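Local coordinates for uncharacterized protein (Vibrio parahaemolyticus M0605, PDB 3X0T) that is the PirA component of a plasmid-borne toxin that makes this marine pathogen virulent, a jelly-roll protein probably involved in pore formation, at residues Pro35-Ser40 against Leu82-Asn87; Asp42-Gly47 against Phe105-Tyr110; Arg48-Ile53 against Ser71-Arg76; Gln54-Ala59 against His91-Val96. All blocks are in the same frame, centred on the assembly; numbering follows the deposited sequence. Where two conformers were deposited one is given.

Contact 1: Pro35-Ser40 against Leu82-Asn87; sequences PEVGRS and LQRPDN. With NO3 (nitrate ion), chain C.
The guanidinium of Arg84 has the CG1 methyl of Val37 over one face, 3.2 Å above its plane and displaced toward the rim, while Gly38 O and Arg39 CA sit at its edge. Val37 and Arg84 cross at about a right angle, and the methyl rests on the NE end of the group. At the edge, NH1 donates to Gly38 O at 2.7 Å, a short but bent bond (141° at the hydrogen) that reaches the oxygen from above the carbonyl plane. The Arg84 chain gets there from the crowded chi1 position (67°), with CG between backbone N and carbonyl carbon, and then runs extended to NE past the Gly38 carbonyl. These segments are two loops running in nearly opposite directions beside the jelly roll: 35-40 leads into strand 41-45, whereas the segment 82-87 leaves strand 79-82 on its way to strand 91-98. Ser40 ties them where they approach strand pairing, its OG taking the backbone N-H of Arg84 at 2.8 Å along an almost straight line. At the other end a water accepts from Gly38 N and donates to Pro85 O and Asn87 O, bridging backbones that do not bond directly. A nitrate ion, probably from the crystallisation liquor, receives the Val37 N-H on its O2 at 3.1 Å. Arg39 leaves the backbone pointing away from the facing loop, and its NE forms a salt bridge with Asp27.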
# COMPACT_ATOMS: atom_id res chain seq x y z
N PRO A 35 10.03 -12.87 -10.94
CA PRO A 35 9.63 -11.66 -10.22
C PRO A 35 8.97 -10.65 -11.08
O PRO A 35 9.22 -10.60 -12.31
CB PRO A 35 10.94 -11.18 -9.61
CG PRO A 35 11.94 -11.64 -10.58
CD PRO A 35 11.51 -13.01 -11.04
N GLU A 36 8.20 -9.75 -10.50
CA GLU A 36 7.46 -8.73 -11.25
C GLU A 36 7.50 -7.40 -10.52
O GLU A 36 7.55 -7.35 -9.28
CB GLU A 36 5.99 -9.11 -11.40
CG GLU A 36 5.72 -10.32 -12.19
CD GLU A 36 4.22 -10.59 -12.50
OE1 GLU A 36 3.34 -9.67 -12.19
OE2 GLU A 36 3.89 -11.74 -12.91
N VAL A 37 7.46 -6.32 -11.27
CA VAL A 37 7.18 -4.98 -10.74
C VAL A 37 5.76 -4.97 -10.15
O VAL A 37 4.92 -5.70 -10.64
CB VAL A 37 7.42 -4.00 -11.92
CG1 VAL A 37 7.09 -2.59 -11.50
CG2 VAL A 37 8.86 -4.11 -12.39
N GLY A 38 5.52 -4.17 -9.15
CA GLY A 38 4.26 -4.09 -8.46
C GLY A 38 3.25 -3.11 -8.98
O GLY A 38 3.13 -2.91 -10.19
N ARG A 39 2.55 -2.47 -8.08
CA ARG A 39 1.40 -1.61 -8.41
C ARG A 39 1.44 -0.42 -7.48
O ARG A 39 1.61 -0.57 -6.29
CB ARG A 39 0.08 -2.45 -8.19
CG ARG A 39 -1.20 -1.67 -8.30
CD ARG A 39 -2.37 -2.55 -8.65
NE ARG A 39 -2.58 -3.63 -7.67
CZ ARG A 39 -3.38 -4.66 -7.90
NH1 ARG A 39 -3.51 -5.60 -7.00
NH2 ARG A 39 -4.04 -4.77 -9.09
N SER A 40 1.19 0.75 -8.05
CA SER A 40 1.14 2.00 -7.26
C SER A 40 -0.27 2.22 -6.75
O SER A 40 -1.24 1.77 -7.37
CB SER A 40 1.49 3.19 -8.21
OG SER A 40 2.82 3.03 -8.66
N LEU A 82 1.64 6.69 -3.51
CA LEU A 82 2.76 5.79 -3.30
C LEU A 82 3.07 5.12 -4.62
O LEU A 82 2.35 4.23 -5.10
CB LEU A 82 2.35 4.73 -2.26
CG LEU A 82 3.39 3.66 -1.96
CD1 LEU A 82 4.68 4.27 -1.48
CD2 LEU A 82 2.85 2.64 -1.00
N GLN A 83 4.17 5.57 -5.23
CA GLN A 83 4.59 4.97 -6.51
C GLN A 83 5.36 3.67 -6.21
O GLN A 83 6.26 3.66 -5.37
CB GLN A 83 5.49 6.02 -7.22
CG GLN A 83 6.04 5.53 -8.56
CD GLN A 83 4.94 5.37 -9.65
OE1 GLN A 83 3.85 5.93 -9.59
NE2 GLN A 83 5.31 4.60 -10.66
N ARG A 84 5.07 2.64 -6.98
CA ARG A 84 5.77 1.39 -6.77
C ARG A 84 7.25 1.55 -7.03
O ARG A 84 7.65 2.36 -7.87
CB ARG A 84 5.23 0.34 -7.71
CG ARG A 84 5.55 0.67 -9.16
CD ARG A 84 4.92 -0.35 -10.05
NE ARG A 84 5.22 -0.03 -11.47
CZ ARG A 84 4.53 -0.49 -12.51
NH1 ARG A 84 3.50 -1.24 -12.30
NH2 ARG A 84 4.91 -0.21 -13.78
N PRO A 85 8.15 0.78 -6.38
CA PRO A 85 9.56 0.76 -6.79
C PRO A 85 9.68 0.38 -8.24
O PRO A 85 8.90 -0.38 -8.79
CB PRO A 85 10.17 -0.30 -5.86
CG PRO A 85 9.25 -0.32 -4.65
CD PRO A 85 7.87 -0.14 -5.26
N ASP A 86 10.74 0.84 -8.91
CA ASP A 86 10.92 0.46 -10.32
C ASP A 86 11.44 -0.98 -10.48
O ASP A 86 11.29 -1.55 -11.59
CB ASP A 86 12.02 1.37 -10.95
CG ASP A 86 11.65 2.79 -11.14
OD1 ASP A 86 10.43 3.12 -11.24
OD2 ASP A 86 12.60 3.62 -11.27
N ASN A 87 11.91 -1.64 -9.43
CA ASN A 87 12.50 -2.98 -9.53
C ASN A 87 11.39 -4.04 -9.21
O ASN A 87 10.35 -3.76 -8.61
CB ASN A 87 13.79 -3.15 -8.69
CG ASN A 87 13.61 -2.75 -7.20
OD1 ASN A 87 13.23 -1.59 -6.89
ND2 ASN A 87 14.08 -3.68 -6.34
N NO3 C . 6.76 -7.05 -14.37
O1 NO3 C . 6.64 -6.99 -15.78
O2 NO3 C . 8.03 -6.64 -14.26
O3 NO3 C . 5.72 -7.51 -13.57
O HOH W 1 7.75 -2.79 -7.90

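Contact 2: Asp42-Gly47 against Phe105-Tyr110; sequences DIENTG and FCTIYY
Glu44 leaves strand 41-45 with CG anti to the backbone N (chi1 177°) and stays extended, which brings its carboxylate beside the Tyr109 ring, the two side chains crossing obliquely. Its CB lies in the plane of that ring, at the edge, 3.9 Å from Tyr109 CE2. Further out, Glu44 OE1 accepts a hydrogen bond from Tyr109 OH at 2.8 Å, met nearly along its C-O axis, with carboxylate and ring planes 27° apart. OE1 accepts a second from a water that also donates to Thr107 OG1, so two donors grip one oxygen on this partly exposed face. Thr107 OG1 is further bonded to Asp14 of strand 11-17.

The other face is mostly apolar, with the amide of Asn45 at its end. Ile108 CD1 presses on Ile43 CB at 3.7 Å, and Ile43 CG1 reaches Cys106 CB at 3.9 Å. The backbones between pair closely, Glu44 N to Thr107 O (2.8 Å) being almost straight at 175°. Where the strand ends, Thr46 N still bonds to Phe105 O at 3.0 Å, but from above the carbonyl plane. Asn45 OD1 accepts from Gly47 N, closing an Asx turn that leads the chain out of the sheet, while ND2 donates to Gly49 O just beyond. This is antiparallel pairing of the two central strands of one jelly-roll sheet, its Ile43, Cys106 and Ile108 face turned to the sandwich interior.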
# COMPACT_ATOMS: atom_id res chain seq x y z
N ASP A 42 -2.90 5.27 -4.42
CA ASP A 42 -3.03 6.46 -3.60
C ASP A 42 -3.77 6.09 -2.33
O ASP A 42 -4.66 5.24 -2.33
CB ASP A 42 -3.84 7.60 -4.29
CG ASP A 42 -3.39 7.81 -5.66
OD1 ASP A 42 -2.22 7.97 -5.89
OD2 ASP A 42 -4.31 7.85 -6.54
N ILE A 43 -3.40 6.70 -1.22
CA ILE A 43 -4.10 6.51 0.03
C ILE A 43 -4.76 7.86 0.46
O ILE A 43 -4.07 8.88 0.50
CB ILE A 43 -3.14 6.04 1.14
CG1 ILE A 43 -3.93 5.97 2.49
CG2 ILE A 43 -1.84 6.87 1.29
CD1 ILE A 43 -3.14 5.31 3.63
N GLU A 44 -6.07 7.79 0.77
CA GLU A 44 -6.77 8.93 1.38
C GLU A 44 -7.03 8.52 2.84
O GLU A 44 -7.69 7.54 3.12
CB GLU A 44 -8.13 9.14 0.63
CG GLU A 44 -8.93 10.23 1.24
CD GLU A 44 -10.35 10.33 0.69
OE1 GLU A 44 -10.84 9.40 -0.04
OE2 GLU A 44 -11.03 11.31 1.07
N ASN A 45 -6.50 9.35 3.74
CA ASN A 45 -6.72 9.12 5.15
C ASN A 45 -8.04 9.74 5.59
O ASN A 45 -8.16 10.98 5.50
CB ASN A 45 -5.56 9.73 5.89
CG ASN A 45 -5.65 9.51 7.41
OD1 ASN A 45 -6.70 9.12 7.94
ND2 ASN A 45 -4.52 9.71 8.08
N THR A 46 -9.03 8.92 5.96
CA THR A 46 -10.39 9.40 6.25
C THR A 46 -10.67 9.34 7.77
O THR A 46 -11.83 9.50 8.19
CB THR A 46 -11.42 8.64 5.48
OG1 THR A 46 -11.42 7.29 5.97
CG2 THR A 46 -11.20 8.70 3.99
N GLY A 47 -9.63 9.12 8.55
CA GLY A 47 -9.76 9.08 10.03
C GLY A 47 -9.21 10.36 10.62
O GLY A 47 -9.03 11.37 9.95
N PHE A 105 -8.61 4.89 9.52
CA PHE A 105 -9.54 4.61 8.37
C PHE A 105 -8.87 5.19 7.16
O PHE A 105 -8.34 6.31 7.15
CB PHE A 105 -10.92 5.30 8.57
CG PHE A 105 -11.65 4.79 9.77
CD1 PHE A 105 -11.44 5.40 11.03
CD2 PHE A 105 -12.50 3.68 9.64
CE1 PHE A 105 -12.15 4.90 12.16
CE2 PHE A 105 -13.14 3.21 10.83
CZ PHE A 105 -12.95 3.82 12.04
N CYS A 106 -8.95 4.48 6.02
CA CYS A 106 -8.45 5.04 4.78
C CYS A 106 -9.18 4.37 3.62
O CYS A 106 -9.82 3.33 3.73
CB CYS A 106 -6.95 4.84 4.64
SG CYS A 106 -6.36 3.16 4.54
N THR A 107 -9.06 5.06 2.46
CA THR A 107 -9.46 4.46 1.17
C THR A 107 -8.15 4.39 0.32
O THR A 107 -7.37 5.35 0.26
CB THR A 107 -10.52 5.33 0.48
OG1 THR A 107 -11.68 5.38 1.33
CG2 THR A 107 -10.87 4.72 -0.89
N ILE A 108 -7.99 3.23 -0.33
CA ILE A 108 -6.86 3.02 -1.23
C ILE A 108 -7.46 3.02 -2.68
O ILE A 108 -8.44 2.33 -2.92
CB ILE A 108 -6.16 1.70 -0.88
CG1 ILE A 108 -5.62 1.73 0.55
CG2 ILE A 108 -5.00 1.47 -1.90
CD1 ILE A 108 -4.48 2.65 0.79
N TYR A 109 -6.74 3.73 -3.57
CA TYR A 109 -7.10 3.81 -4.99
C TYR A 109 -5.94 3.09 -5.72
O TYR A 109 -4.79 3.49 -5.60
CB TYR A 109 -7.23 5.26 -5.41
CG TYR A 109 -8.30 5.93 -4.58
CD1 TYR A 109 -9.60 5.90 -4.99
CD2 TYR A 109 -7.96 6.62 -3.44
CE1 TYR A 109 -10.60 6.50 -4.24
CE2 TYR A 109 -8.96 7.28 -2.66
CZ TYR A 109 -10.28 7.20 -3.09
OH TYR A 109 -11.31 7.83 -2.36
N TYR A 110 -6.30 2.05 -6.44
CA TYR A 110 -5.27 1.18 -7.04
C TYR A 110 -5.09 1.59 -8.50
O TYR A 110 -6.06 1.62 -9.29
CB TYR A 110 -5.79 -0.27 -6.99
CG TYR A 110 -5.97 -0.75 -5.57
CD1 TYR A 110 -4.92 -1.36 -4.86
CD2 TYR A 110 -7.16 -0.50 -4.89
CE1 TYR A 110 -5.09 -1.74 -3.48
CE2 TYR A 110 -7.37 -0.87 -3.55
CZ TYR A 110 -6.33 -1.48 -2.88
OH TYR A 110 -6.53 -1.83 -1.55
O HOH W 2 -13.07 7.94 0.78
O HOH W 3 -7.03 7.30 10.04
O HOH W 4 -12.30 5.45 4.13

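Contact 3: Arg48-Ile53 against Ser71-Arg76; sequences RGELTI and SHVVQR
Val74 O is the best-held polar atom, gripped by two donors: Leu51 N at 3.0 Å from across the strand pair, and Asn45 ND2 from strand 41-45. Glu50 OE1 has one strong donor and one weak. Gln75 NE2 comes in at 2.9 Å, almost straight (170°), using the anti lone pair of OE1; a water adds the weak bond and also donates to Gln75 OE1. Both chains turn to make this possible: Glu50 takes the crowded chi1 position (68°) and then extends, while Gln75 bends at chi2. They end side by side, pointing the same way, with carboxylate and amide planes 70° apart. The oxygen nevertheless lies in the amide plane. Val73 CG1 is an apolar neighbour, 3.6 Å from Glu50 OE1.

Val74 N reaches Leu51 O at 2.8 Å, nearly along the C=O axis, and Ile53 and His72 exchange a pair of bonds. On the outward face, Thr52 turns its OG1 to Val73 CG2, and its CG2 meets Ser71 OG at 3.4 Å, an oxygen hydrogen-bonded to Gln54 NE2. The buried face carries Leu51, Ile53 and Val74, where Ile53 CG2 and Val74 CG2 stand 4.2 Å apart and Ile43 of the facing sheet touches both residues.

At the open end of the hairpin Arg48 and Arg76 lie alongside each other, Arg48 NE 3.7 Å from Arg76 NH1, their guanidinium planes close to perpendicular; the two positive charges would be expected to repel. The whole is an antiparallel beta hairpin, strands 51-58 and 67-74, at the margin of one sheet of the jelly-roll sandwich.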
# COMPACT_ATOMS: atom_id res chain seq x y z
N ARG A 48 -9.08 10.34 11.94
CA ARG A 48 -8.74 11.59 12.69
C ARG A 48 -7.26 11.71 12.97
O ARG A 48 -6.83 12.81 13.31
CB ARG A 48 -9.53 11.65 14.03
CG ARG A 48 -11.04 11.59 13.82
CD ARG A 48 -11.75 11.97 15.08
NE ARG A 48 -11.77 13.44 15.31
CZ ARG A 48 -11.04 14.08 16.23
NH1 ARG A 48 -10.18 13.41 17.03
NH2 ARG A 48 -11.21 15.38 16.28
N GLY A 49 -6.48 10.65 12.83
CA GLY A 49 -5.06 10.70 13.14
C GLY A 49 -4.24 10.24 11.95
O GLY A 49 -4.75 9.77 10.96
N GLU A 50 -2.94 10.35 12.12
CA GLU A 50 -2.02 10.03 10.99
C GLU A 50 -1.87 8.50 10.81
O GLU A 50 -2.04 7.71 11.75
CB GLU A 50 -0.63 10.61 11.22
CG GLU A 50 0.15 10.02 12.33
CD GLU A 50 1.41 10.77 12.71
OE1 GLU A 50 1.76 11.85 12.21
OE2 GLU A 50 2.04 10.27 13.68
N LEU A 51 -1.45 8.10 9.62
CA LEU A 51 -1.16 6.70 9.25
C LEU A 51 0.17 6.68 8.53
O LEU A 51 0.50 7.59 7.77
CB LEU A 51 -2.26 6.20 8.30
CG LEU A 51 -3.69 6.14 8.89
CD1 LEU A 51 -4.72 5.90 7.81
CD2 LEU A 51 -3.78 5.19 10.02
N THR A 52 0.89 5.55 8.68
CA THR A 52 2.05 5.30 7.80
C THR A 52 1.68 4.31 6.69
O THR A 52 1.01 3.32 6.99
CB THR A 52 3.19 4.74 8.62
OG1 THR A 52 3.61 5.77 9.53
CG2 THR A 52 4.38 4.35 7.75
N ILE A 53 2.06 4.58 5.45
CA ILE A 53 1.94 3.59 4.40
C ILE A 53 3.32 3.11 4.02
O ILE A 53 4.27 3.93 3.91
CB ILE A 53 1.14 4.15 3.20
CG1 ILE A 53 0.79 3.01 2.23
CG2 ILE A 53 1.82 5.33 2.52
CD1 ILE A 53 -0.22 3.41 1.17
N SER A 71 8.39 4.24 2.64
CA SER A 71 7.53 4.53 3.76
C SER A 71 7.12 6.00 3.76
O SER A 71 7.97 6.84 3.40
CB SER A 71 8.26 4.20 5.06
OG SER A 71 7.43 4.28 6.20
N HIS A 72 5.92 6.36 4.13
CA HIS A 72 5.51 7.76 4.16
C HIS A 72 4.36 7.90 5.17
O HIS A 72 3.52 7.03 5.29
CB HIS A 72 5.01 8.18 2.77
CG HIS A 72 4.74 9.62 2.67
ND1 HIS A 72 5.71 10.55 2.37
CD2 HIS A 72 3.59 10.30 2.83
CE1 HIS A 72 5.17 11.76 2.40
NE2 HIS A 72 3.88 11.63 2.62
N VAL A 73 4.32 9.07 5.85
CA VAL A 73 3.28 9.36 6.84
C VAL A 73 2.24 10.23 6.20
O VAL A 73 2.57 11.28 5.58
CB VAL A 73 3.82 9.99 8.10
CG1 VAL A 73 2.70 10.36 9.06
CG2 VAL A 73 4.84 9.10 8.75
N VAL A 74 0.97 9.90 6.35
CA VAL A 74 -0.16 10.59 5.78
C VAL A 74 -1.06 11.14 6.87
O VAL A 74 -1.57 10.39 7.68
CB VAL A 74 -0.98 9.62 4.86
CG1 VAL A 74 -2.07 10.37 4.14
CG2 VAL A 74 -0.03 8.90 3.85
N GLN A 75 -1.25 12.46 6.93
CA GLN A 75 -2.10 13.09 7.97
C GLN A 75 -3.60 12.96 7.65
O GLN A 75 -3.96 12.62 6.53
CB GLN A 75 -1.76 14.56 8.14
CG GLN A 75 -0.30 14.77 8.43
CD GLN A 75 0.05 14.17 9.79
OE1 GLN A 75 -0.70 14.27 10.81
NE2 GLN A 75 1.17 13.47 9.85
N ARG A 76 -4.45 13.31 8.64
CA ARG A 76 -5.92 13.16 8.40
C ARG A 76 -6.29 13.98 7.19
O ARG A 76 -5.72 15.07 7.03
CB ARG A 76 -6.75 13.50 9.72
CG ARG A 76 -6.76 14.98 10.08
CD ARG A 76 -7.79 15.31 11.12
NE ARG A 76 -9.12 15.18 10.53
CZ ARG A 76 -10.32 15.14 11.11
NH1 ARG A 76 -10.37 15.31 12.42
NH2 ARG A 76 -11.41 15.02 10.33
O HOH W 5 -0.33 14.15 13.43

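Contact 4: Gln54-Ala59 against His91-Val96; sequences QYQWGA and HQRIVV
Gln56 and Arg93 lie side by side and point the same way from two central, antiparallel strands of a jelly-roll sheet, 51-58 and 91-98. Arg93 grips the amide side-on: NE and NH2 both donate to Gln56 OE1, each at 2.9 Å, and the oxygen lies in the guanidinium plane although amide and guanidinium planes are 47° apart. NH2 comes in on a lone pair; NE arrives from above the carbonyl plane. Arg93 starts from the crowded chi1 position (67°) and then extends, while CG1 of Val95, two residues on, sits over the centre of the guanidinium. Arg93 NH1 has a salt bridge to Glu25, and Trp66 adds a cation-pi contact. The other end of the Gln56 amide is held too, NE2 donating to Gln54 OE1, which fixes its rotation.

On the opposite face Tyr55 and Gln92 also run alongside, with ring and amide planes 74° apart. Gln92 OE1 lies at the ring edge, in plane, and accepts a hydrogen bond from Tyr55 OH at 2.6 Å, from above the carbonyl plane; Gln92 NE2 turns to Glu36 O. Ile94 crosses the same ring obliquely, CG1 being 3.7 Å from Tyr55 CD2. Backbone pairing is tight in the middle, Gln56 N to Arg93 O at 2.8 Å, and frays at the end: Gly58 N bonds to His91 O at 2.8 Å, but the return bond from His91 N to Gly58 O is weak at 3.4 Å.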
# COMPACT_ATOMS: atom_id res chain seq x y z
N GLN A 54 3.46 1.81 3.83
CA GLN A 54 4.77 1.26 3.43
C GLN A 54 4.62 0.31 2.25
O GLN A 54 3.66 -0.47 2.16
CB GLN A 54 5.49 0.46 4.56
CG GLN A 54 5.73 1.34 5.79
CD GLN A 54 6.65 0.73 6.73
OE1 GLN A 54 6.70 -0.50 6.96
NE2 GLN A 54 7.46 1.63 7.36
N TYR A 55 5.60 0.36 1.37
CA TYR A 55 5.78 -0.62 0.30
C TYR A 55 6.85 -1.59 0.78
O TYR A 55 7.95 -1.15 1.06
CB TYR A 55 6.20 0.08 -1.01
CG TYR A 55 5.83 -0.68 -2.22
CD1 TYR A 55 6.48 -1.90 -2.55
CD2 TYR A 55 4.78 -0.27 -3.04
CE1 TYR A 55 6.06 -2.66 -3.64
CE2 TYR A 55 4.36 -1.03 -4.11
CZ TYR A 55 5.00 -2.23 -4.41
OH TYR A 55 4.55 -2.96 -5.49
N GLN A 56 6.51 -2.87 0.88
CA GLN A 56 7.41 -3.87 1.43
C GLN A 56 7.68 -4.98 0.43
O GLN A 56 6.85 -5.19 -0.49
CB GLN A 56 6.83 -4.47 2.69
CG GLN A 56 6.67 -3.44 3.80
CD GLN A 56 6.22 -4.05 5.11
OE1 GLN A 56 5.91 -5.25 5.19
NE2 GLN A 56 6.18 -3.22 6.16
N TRP A 57 8.81 -5.67 0.58
CA TRP A 57 9.18 -6.74 -0.32
C TRP A 57 9.75 -7.90 0.44
O TRP A 57 10.22 -7.74 1.58
CB TRP A 57 10.12 -6.25 -1.44
CG TRP A 57 11.50 -5.93 -0.95
CD1 TRP A 57 11.94 -4.75 -0.36
CD2 TRP A 57 12.63 -6.80 -0.94
NE1 TRP A 57 13.25 -4.85 -0.04
CE2 TRP A 57 13.70 -6.10 -0.36
CE3 TRP A 57 12.85 -8.13 -1.35
CZ2 TRP A 57 14.96 -6.71 -0.14
CZ3 TRP A 57 14.08 -8.72 -1.13
CH2 TRP A 57 15.12 -8.01 -0.54
N GLY A 58 9.77 -9.06 -0.20
CA GLY A 58 10.37 -10.26 0.42
C GLY A 58 11.16 -11.02 -0.64
O GLY A 58 10.84 -11.00 -1.85
N ALA A 59 12.19 -11.69 -0.15
CA ALA A 59 13.06 -12.56 -0.96
C ALA A 59 12.34 -13.90 -1.23
O ALA A 59 11.31 -14.22 -0.62
CB ALA A 59 14.36 -12.80 -0.16
N HIS A 91 8.05 -11.29 -3.82
CA HIS A 91 6.97 -11.02 -2.88
C HIS A 91 6.92 -9.55 -2.62
O HIS A 91 7.98 -8.94 -2.40
CB HIS A 91 7.12 -11.79 -1.56
CG HIS A 91 7.18 -13.27 -1.76
ND1 HIS A 91 6.06 -14.05 -1.98
CD2 HIS A 91 8.28 -14.09 -1.92
CE1 HIS A 91 6.46 -15.27 -2.24
NE2 HIS A 91 7.78 -15.32 -2.24
N GLN A 92 5.73 -8.97 -2.55
CA GLN A 92 5.59 -7.55 -2.23
C GLN A 92 4.22 -7.32 -1.65
O GLN A 92 3.27 -8.07 -1.92
CB GLN A 92 5.92 -6.67 -3.45
CG GLN A 92 4.96 -6.91 -4.65
CD GLN A 92 5.59 -6.41 -5.88
OE1 GLN A 92 5.82 -5.16 -6.02
NE2 GLN A 92 5.92 -7.25 -6.83
N ARG A 93 4.12 -6.24 -0.88
CA ARG A 93 2.83 -5.87 -0.32
C ARG A 93 2.84 -4.39 0.02
O ARG A 93 3.93 -3.79 0.14
CB ARG A 93 2.49 -6.70 0.93
CG ARG A 93 3.36 -6.47 2.15
CD ARG A 93 2.84 -7.20 3.34
NE ARG A 93 3.68 -6.94 4.49
CZ ARG A 93 3.33 -7.27 5.75
NH1 ARG A 93 2.23 -7.95 5.96
NH2 ARG A 93 4.10 -6.83 6.74
N ILE A 94 1.68 -3.83 0.23
CA ILE A 94 1.51 -2.50 0.75
C ILE A 94 0.76 -2.64 2.06
O ILE A 94 -0.31 -3.29 2.09
CB ILE A 94 0.77 -1.55 -0.25
CG1 ILE A 94 1.56 -1.42 -1.54
CG2 ILE A 94 0.54 -0.21 0.40
CD1 ILE A 94 0.86 -0.68 -2.63
N VAL A 95 1.27 -2.03 3.11
CA VAL A 95 0.60 -2.04 4.40
C VAL A 95 0.33 -0.59 4.84
O VAL A 95 1.07 0.31 4.49
CB VAL A 95 1.40 -2.79 5.49
CG1 VAL A 95 1.48 -4.27 5.19
CG2 VAL A 95 2.75 -2.19 5.73
N VAL A 96 -0.70 -0.45 5.64
CA VAL A 96 -0.97 0.79 6.34
C VAL A 96 -0.85 0.49 7.83
O VAL A 96 -1.39 -0.53 8.31
CB VAL A 96 -2.39 1.36 5.98
CG1 VAL A 96 -2.59 2.69 6.68
CG2 VAL A 96 -2.52 1.53 4.48

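In the fold
Contacts 3 and 4 share strand 51-58, which has 67-74 along one edge and 91-98 along the other, while contact 2 belongs to the facing sheet. The two sheets meet through apolar side chains: Ile43 packs on Val96 between contacts 2 and 4, and Leu82 on Ile53 between contacts 1 and 3. Contact 4 lies nearest the chain's centre and has no exposed residue among those that touch; contact 3 is farthest out and has the most. Contact 1 joins loops rather than strands, so side chains and water do what backbone ladders do in the other three. It meets contact 4 where Gly38 CA packs against Tyr55 OH.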